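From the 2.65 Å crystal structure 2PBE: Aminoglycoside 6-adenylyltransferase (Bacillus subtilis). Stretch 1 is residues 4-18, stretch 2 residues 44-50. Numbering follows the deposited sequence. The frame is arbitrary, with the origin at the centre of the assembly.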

# COMPACT_ATOMS: atom_id res chain seq x y z
N ARG A 4 -7.48 20.14 1.46
CA ARG A 4 -7.05 18.78 1.75
C ARG A 4 -7.86 17.67 1.08
O ARG A 4 -8.94 17.29 1.54
CB ARG A 4 -6.99 18.52 3.25
CG ARG A 4 -5.64 18.80 3.87
CD ARG A 4 -5.71 19.98 4.81
NE ARG A 4 -6.56 19.73 5.96
CZ ARG A 4 -6.25 18.92 6.98
NH1 ARG A 4 -5.10 18.26 6.99
NH2 ARG A 4 -7.10 18.77 7.98
N SER A 5 -7.31 17.16 -0.02
CA SER A 5 -7.94 16.09 -0.79
C SER A 5 -8.03 14.79 0.01
O SER A 5 -7.38 14.64 1.05
CB SER A 5 -7.13 15.82 -2.06
OG SER A 5 -5.87 15.23 -1.75
N GLU A 6 -8.84 13.86 -0.49
CA GLU A 6 -9.01 12.57 0.16
C GLU A 6 -7.68 11.84 0.15
O GLU A 6 -7.44 10.95 0.95
CB GLU A 6 -10.10 11.75 -0.55
CG GLU A 6 -10.00 11.71 -2.08
CD GLU A 6 -10.64 12.93 -2.79
OE1 GLU A 6 -9.96 13.98 -2.94
OE2 GLU A 6 -11.83 12.82 -3.18
N GLN A 7 -6.81 12.26 -0.75
CA GLN A 7 -5.48 11.67 -0.85
C GLN A 7 -4.64 12.19 0.32
O GLN A 7 -4.11 11.41 1.09
CB GLN A 7 -4.85 12.07 -2.18
CG GLN A 7 -3.44 11.54 -2.39
CD GLN A 7 -3.32 10.06 -2.09
OE1 GLN A 7 -4.18 9.26 -2.49
NE2 GLN A 7 -2.25 9.67 -1.40
N GLU A 8 -4.55 13.51 0.44
CA GLU A 8 -3.76 14.15 1.49
C GLU A 8 -4.20 13.72 2.89
O GLU A 8 -3.35 13.52 3.77
CB GLU A 8 -3.86 15.67 1.36
CG GLU A 8 -3.42 16.22 0.01
CD GLU A 8 -3.49 17.74 -0.08
OE1 GLU A 8 -4.62 18.29 -0.10
OE2 GLU A 8 -2.42 18.38 -0.14
N MSE A 9 -5.51 13.59 3.08
CA MSE A 9 -6.04 13.21 4.38
C MSE A 9 -5.61 11.82 4.76
O MSE A 9 -5.12 11.59 5.87
CB MSE A 9 -7.57 13.29 4.38
CG MSE A 9 -8.14 14.71 4.35
SE MSE A 9 -7.45 15.90 5.75
CE MSE A 9 -8.32 15.11 7.27
N MSE A 10 -5.80 10.89 3.84
CA MSE A 10 -5.42 9.51 4.08
C MSE A 10 -3.95 9.38 4.36
O MSE A 10 -3.55 8.57 5.20
CB MSE A 10 -5.78 8.61 2.90
CG MSE A 10 -7.27 8.37 2.72
SE MSE A 10 -8.17 7.85 4.38
CE MSE A 10 -6.91 6.55 5.06
N ASP A 11 -3.14 10.16 3.64
CA ASP A 11 -1.70 10.12 3.84
C ASP A 11 -1.41 10.42 5.31
O ASP A 11 -0.72 9.67 5.98
CB ASP A 11 -0.99 11.17 2.97
CG ASP A 11 -1.00 10.82 1.49
OD1 ASP A 11 -0.80 9.63 1.16
OD2 ASP A 11 -1.19 11.74 0.66
N ILE A 12 -1.95 11.53 5.80
CA ILE A 12 -1.74 11.93 7.18
C ILE A 12 -2.06 10.81 8.18
O ILE A 12 -1.24 10.49 9.03
CB ILE A 12 -2.58 13.18 7.48
CG1 ILE A 12 -2.14 14.31 6.55
CG2 ILE A 12 -2.44 13.59 8.92
CD1 ILE A 12 -2.99 15.55 6.61
N PHE A 13 -3.23 10.22 8.06
CA PHE A 13 -3.62 9.17 8.99
C PHE A 13 -2.74 7.93 8.90
O PHE A 13 -2.36 7.34 9.91
CB PHE A 13 -5.07 8.75 8.75
CG PHE A 13 -6.07 9.88 8.79
CD1 PHE A 13 -5.87 11.01 9.61
CD2 PHE A 13 -7.25 9.78 8.03
CE1 PHE A 13 -6.86 12.04 9.67
CE2 PHE A 13 -8.25 10.79 8.08
CZ PHE A 13 -8.05 11.92 8.90
N LEU A 14 -2.43 7.53 7.67
CA LEU A 14 -1.60 6.36 7.44
C LEU A 14 -0.18 6.64 7.94
O LEU A 14 0.44 5.83 8.63
CB LEU A 14 -1.59 6.05 5.94
CG LEU A 14 -1.14 4.73 5.33
CD1 LEU A 14 0.37 4.62 5.32
CD2 LEU A 14 -1.79 3.57 6.09
N ASP A 15 0.31 7.83 7.61
CA ASP A 15 1.65 8.23 7.99
C ASP A 15 1.79 8.30 9.51
O ASP A 15 2.82 7.90 10.08
CB ASP A 15 1.98 9.59 7.40
CG ASP A 15 3.45 9.87 7.38
OD1 ASP A 15 4.16 9.18 6.62
OD2 ASP A 15 3.89 10.78 8.13
N PHE A 16 0.75 8.78 10.16
CA PHE A 16 0.77 8.88 11.60
C PHE A 16 0.95 7.51 12.22
O PHE A 16 1.88 7.29 13.02
CB PHE A 16 -0.53 9.47 12.12
CG PHE A 16 -0.56 9.62 13.61
CD1 PHE A 16 0.34 10.51 14.25
CD2 PHE A 16 -1.43 8.85 14.38
CE1 PHE A 16 0.36 10.63 15.67
CE2 PHE A 16 -1.43 8.95 15.80
CZ PHE A 16 -0.53 9.84 16.45
N ALA A 17 0.07 6.59 11.84
CA ALA A 17 0.10 5.23 12.35
C ALA A 17 1.45 4.56 12.15
O ALA A 17 1.98 3.95 13.08
CB ALA A 17 -0.98 4.41 11.68
N LEU A 18 1.99 4.70 10.94
CA LEU A 18 3.28 4.12 10.59
C LEU A 18 4.39 4.45 11.57
O LEU A 18 5.19 3.59 11.93
CB LEU A 18 3.72 4.58 9.19
CG LEU A 18 3.15 3.90 7.94
CD1 LEU A 18 3.60 4.64 6.70
CD2 LEU A 18 3.62 2.46 7.89
N ASP A 44 -16.59 12.40 4.95
CA ASP A 44 -16.14 12.15 6.31
C ASP A 44 -15.21 10.94 6.40
O ASP A 44 -15.40 9.95 5.70
CB ASP A 44 -17.33 11.89 7.24
CG ASP A 44 -18.32 13.03 7.28
OD1 ASP A 44 -17.89 14.21 7.34
OD2 ASP A 44 -19.54 12.75 7.26
N TYR A 45 -14.24 11.02 7.28
CA TYR A 45 -13.29 9.93 7.46
C TYR A 45 -13.54 9.12 8.72
O TYR A 45 -13.69 9.65 9.82
CB TYR A 45 -11.88 10.48 7.47
CG TYR A 45 -11.56 11.17 6.16
CD1 TYR A 45 -11.20 10.42 5.02
CD2 TYR A 45 -11.67 12.59 6.04
CE1 TYR A 45 -10.95 11.05 3.76
CE2 TYR A 45 -11.42 13.24 4.78
CZ TYR A 45 -11.06 12.46 3.65
OH TYR A 45 -10.84 13.06 2.42
N ASP A 46 -13.61 7.81 8.52
CA ASP A 46 -13.83 6.86 9.61
C ASP A 46 -12.62 5.99 9.79
O ASP A 46 -12.41 5.05 9.05
CB ASP A 46 -15.02 5.97 9.30
CG ASP A 46 -16.26 6.38 10.06
OD1 ASP A 46 -16.36 6.02 11.26
OD2 ASP A 46 -17.14 7.06 9.47
N ILE A 47 -11.80 6.34 10.77
CA ILE A 47 -10.57 5.64 11.03
C ILE A 47 -10.55 4.99 12.40
O ILE A 47 -11.13 5.51 13.34
CB ILE A 47 -9.39 6.61 10.96
CG1 ILE A 47 -9.49 7.44 9.67
CG2 ILE A 47 -8.07 5.86 11.02
CD1 ILE A 47 -9.41 6.63 8.37
N SER A 48 -9.88 3.85 12.50
CA SER A 48 -9.75 3.14 13.77
C SER A 48 -8.30 2.69 13.94
O SER A 48 -7.75 2.02 13.06
CB SER A 48 -10.63 1.88 13.81
OG SER A 48 -12.01 2.20 13.82
N TYR A 49 -7.70 3.07 15.05
CA TYR A 49 -6.32 2.67 15.36
C TYR A 49 -6.35 1.68 16.51
O TYR A 49 -6.85 1.99 17.59
CB TYR A 49 -5.48 3.87 15.83
CG TYR A 49 -5.17 4.96 14.83
CD1 TYR A 49 -4.92 4.65 13.46
CD2 TYR A 49 -5.01 6.30 15.26
CE1 TYR A 49 -4.49 5.67 12.56
CE2 TYR A 49 -4.59 7.32 14.37
CZ TYR A 49 -4.33 7.00 13.02
OH TYR A 49 -3.89 7.99 12.15
N PHE A 50 -5.83 0.48 16.27
CA PHE A 50 -5.78 -0.53 17.34
C PHE A 50 -4.44 -0.28 17.97
O PHE A 50 -3.40 -0.41 17.31
CB PHE A 50 -5.89 -1.93 16.76
CG PHE A 50 -7.25 -2.27 16.29
CD1 PHE A 50 -8.11 -3.04 17.08
CD2 PHE A 50 -7.72 -1.75 15.07
CE1 PHE A 50 -9.45 -3.29 16.67
CE2 PHE A 50 -9.06 -1.99 14.64
CZ PHE A 50 -9.92 -2.76 15.45

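Helix 6-18 lies along strand 45-50, and the two run in nearly the same direction, 2° apart. Their axes come within 10.6 Å. The strand turns alternate residues toward the helix: Tyr 45, Ile 47 and Tyr 49. Asp 46, between the first two, points away and is exposed. The register is regular. By CA positions, Met 9 pairs with Tyr 45, Phe 13 with Ile 47 and Ala 17 with Tyr 49, so each step of four residues along the helix matches two along the strand. Together the stretches bury 456 Å², counting both sides. Tyr 45, Tyr 49 and Phe 13 cover the most.

Tyr 45 fills the space beside the first turns of the helix. Its chi1 is m, and its ring reaches back toward the helix start. Met 9 CB lies over one face of the ring, 4.0 Å from the centroid of the Tyr 45 ring, in a CH-pi contact. Met 9 CG is 3.6 Å from Tyr 45 CE2. Met 10 adds its selenium, with Met 10 SE 4.0 Å from Tyr 45 CD1 in an oblique approach. Both methionines are selenomethionines, and their apolar side chains are buried against Tyr 45, Met 9 over a face and Met 10 obliquely. At the ring's edge, Tyr 45 OH comes within 2.9 Å of Glu 6 CA. This is tight packing against the helix backbone, not a hydrogen bond. The end of the Glu 6 side chain leads away from the strand, and the residue is exposed, which suits a charged side chain.

Phe 13 sits in the middle and touches all three inward-facing strand residues. Its ring edge is turned toward the face of Tyr 45 in an offset edge-to-face pair, with the Phe 13 and Tyr 45 ring centroids 5.9 Å apart and planes at 73°. Phe 13 CE2 is 3.7 Å from Tyr 45 CB, and Phe 13 CD2 is 3.6 Å from Ile 47 CG1. A flat aromatic ring can serve both neighbours at once. Ile 47 is buried and packs its branched apolar side chain against the Phe 13 ring. Ile 47 CD1 also meets Met 10 CE at 4.1 Å. All these side chains are buried, and their contacts are apolar.

Tyr 49 provides the one hydrogen bond between the stretches. Tyr 49 OH donates to Phe 13 O at 2.8 Å. Phe 13 O also accepts the helical bond from Ala 17 N at 3.2 Å, so it serves two donors. The bond gives the buried hydroxyl a polar partner. The rest of the ring packs on the helix: Ala 17 CB is 3.8 Å from Tyr 49 CE1. The small alanine side chain suits this place, where the backbones come closest in the register: Ala 17 CA and Tyr 49 CA are 7.5 Å apart. Phe 16 CD2 is 3.5 Å from Tyr 49 CE2, and the two rings meet obliquely.

The helix start is secured within its own stretch. Ser 5 is the N-cap, and Ser 5 OG accepts from Glu 8 N at 3.1 Å. In return, Ser 5 N donates to Glu 8 OE1 at 2.9 Å.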